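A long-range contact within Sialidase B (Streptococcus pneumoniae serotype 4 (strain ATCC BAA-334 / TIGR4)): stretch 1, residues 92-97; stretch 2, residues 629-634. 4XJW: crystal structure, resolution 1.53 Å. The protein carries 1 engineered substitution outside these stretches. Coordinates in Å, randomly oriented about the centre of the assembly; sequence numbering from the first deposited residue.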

# COMPACT_ATOMS: atom_id res chain seq x y z
N PRO A 92 4.96 12.74 -6.90
CA PRO A 92 3.56 12.88 -6.48
C PRO A 92 3.36 12.49 -5.01
O PRO A 92 4.25 11.87 -4.40
CB PRO A 92 2.84 11.86 -7.37
CG PRO A 92 3.67 11.87 -8.64
CD PRO A 92 5.09 11.93 -8.13
N ALA A 93 2.20 12.87 -4.47
CA ALA A 93 1.72 12.41 -3.16
C ALA A 93 2.77 12.53 -2.07
O ALA A 93 3.07 11.55 -1.39
CB ALA A 93 1.21 10.96 -3.26
N SER A 94 3.33 13.72 -1.91
CA SER A 94 4.38 13.93 -0.91
C SER A 94 3.95 14.74 0.32
O SER A 94 4.71 14.84 1.28
CB SER A 94 5.60 14.59 -1.57
OG SER A 94 6.19 13.72 -2.52
N LEU A 95 2.74 15.32 0.29
CA LEU A 95 2.34 16.32 1.29
C LEU A 95 1.08 15.95 2.05
O LEU A 95 0.26 15.16 1.60
CB LEU A 95 2.06 17.66 0.59
CG LEU A 95 3.23 18.34 -0.11
CD1 LEU A 95 2.75 19.58 -0.86
CD2 LEU A 95 4.30 18.71 0.88
N TRP A 96 0.93 16.55 3.23
CA TRP A 96 -0.35 16.57 3.93
C TRP A 96 -0.98 17.94 3.83
O TRP A 96 -0.28 18.95 3.67
CB TRP A 96 -0.13 16.21 5.40
CG TRP A 96 -0.23 14.74 5.67
CD1 TRP A 96 0.75 13.80 5.46
CD2 TRP A 96 -1.37 14.03 6.17
NE1 TRP A 96 0.27 12.54 5.81
CE2 TRP A 96 -1.02 12.66 6.25
CE3 TRP A 96 -2.67 14.42 6.54
CZ2 TRP A 96 -1.92 11.68 6.69
CZ3 TRP A 96 -3.55 13.45 6.99
CH2 TRP A 96 -3.17 12.09 7.06
N GLY A 97 -2.31 17.99 3.92
CA GLY A 97 -3.03 19.25 3.83
C GLY A 97 -3.67 19.64 5.16
O GLY A 97 -3.32 20.67 5.76
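Stretch 2 629-634: LFEKYD

Stretch 2 meets stretch 1 through side chains and a bridging water rather than through direct hydrogen bonds, and the centre of the contact is a lysine laid over the face of a tryptophan. The two segments lie more than 530 residues apart in the chain. Stretch 1 has no regular secondary structure, and Ala93 adopts left-handed backbone angles (phi 49°, psi 53°). Stretch 2 enters as the end of a strand, residues 629-631, and continues as loop or turn from Lys632, where a weak backbone hydrogen bond joins Tyr633 N to Glu631 O (3.0 Å). The end-to-end directions of the touching parts, 93 to 96 and 630 to 633, differ by 120°, so the segments do not run alongside each other as paired strands would; the nearest CA atoms, those of Ala93 and Tyr633, are 5.5 Å apart.

Lys632 points its CA-to-CB bond toward stretch 1 and extends with chi1 to chi3 all t, before chi4 turns to p. This carries its end across the indole of Trp96. Lys632 NZ sits 3.2 Å from the centroid of the six-membered ring of Trp96, only 4° off the normal, a cation-pi interaction, while Lys632 CE makes a CH-pi contact with the five-membered ring, 3.4 Å from its centroid. The same Lys632 CE packs 3.5 Å from Leu95 O. Lys632 NZ is also hydrogen-bonded elsewhere in the structure.

Phe630 adds an apolar contact, with Trp96 CZ2 approaching the edge of its ring, 3.8 Å from Phe630 CZ. Towards the other end of stretch 2, Ala93 CB rests 3.6 Å from Tyr633 CB, although the phenol of Tyr633 leads away. One water ties the backbones together, donating to Ala93 O (2.7 Å) and Lys632 O (2.6 Å). In all, 244 Å² is buried between the stretches.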

# COMPACT_ATOMS: atom_id res chain seq x y z
N LEU A 629 -4.95 2.76 8.73
CA LEU A 629 -3.73 2.53 7.97
C LEU A 629 -4.15 2.53 6.51
O LEU A 629 -4.96 1.72 6.09
CB LEU A 629 -3.10 1.19 8.35
CG LEU A 629 -1.79 0.84 7.66
CD1 LEU A 629 -0.71 1.83 8.05
CD2 LEU A 629 -1.38 -0.59 8.02
N PHE A 630 -3.61 3.46 5.74
CA PHE A 630 -4.13 3.66 4.39
C PHE A 630 -3.08 4.06 3.38
O PHE A 630 -2.02 4.62 3.73
CB PHE A 630 -5.24 4.71 4.41
CG PHE A 630 -4.76 6.10 4.75
CD1 PHE A 630 -4.56 6.49 6.07
CD2 PHE A 630 -4.51 7.02 3.73
CE1 PHE A 630 -4.10 7.77 6.39
CE2 PHE A 630 -4.07 8.31 4.04
CZ PHE A 630 -3.87 8.68 5.36
N GLU A 631 -3.38 3.80 2.11
CA GLU A 631 -2.55 4.21 1.01
C GLU A 631 -2.82 5.69 0.72
O GLU A 631 -3.85 6.03 0.16
CB GLU A 631 -2.88 3.35 -0.22
CG GLU A 631 -2.47 1.87 -0.06
CD GLU A 631 -2.94 0.99 -1.20
OE1 GLU A 631 -3.82 1.41 -1.99
OE2 GLU A 631 -2.38 -0.12 -1.34
N LYS A 632 -1.89 6.56 1.12
CA LYS A 632 -2.06 7.99 0.89
C LYS A 632 -1.54 8.40 -0.50
O LYS A 632 -0.62 9.21 -0.65
CB LYS A 632 -1.38 8.83 1.98
CG LYS A 632 -1.88 10.28 1.99
CD LYS A 632 -1.17 11.15 3.01
CE LYS A 632 -1.72 12.57 2.97
NZ LYS A 632 -3.06 12.64 3.58
N TYR A 633 -2.15 7.82 -1.52
CA TYR A 633 -1.84 8.18 -2.90
C TYR A 633 -2.89 7.58 -3.79
O TYR A 633 -3.73 6.79 -3.35
CB TYR A 633 -0.43 7.71 -3.31
CG TYR A 633 -0.30 6.25 -3.72
CD1 TYR A 633 -0.44 5.22 -2.79
CD2 TYR A 633 -0.02 5.91 -5.03
CE1 TYR A 633 -0.30 3.88 -3.18
CE2 TYR A 633 0.13 4.59 -5.43
CZ TYR A 633 -0.00 3.58 -4.50
OH TYR A 633 0.14 2.27 -4.92
N ASP A 634 -2.88 7.99 -5.05
CA ASP A 634 -3.83 7.44 -5.98
C ASP A 634 -3.24 6.18 -6.61
O ASP A 634 -2.41 6.25 -7.52
CB ASP A 634 -4.21 8.47 -7.02
CG ASP A 634 -5.35 8.00 -7.89
OD1 ASP A 634 -5.40 6.79 -8.20
OD2 ASP A 634 -6.19 8.85 -8.27
O HOH W 1 1.10 10.92 0.38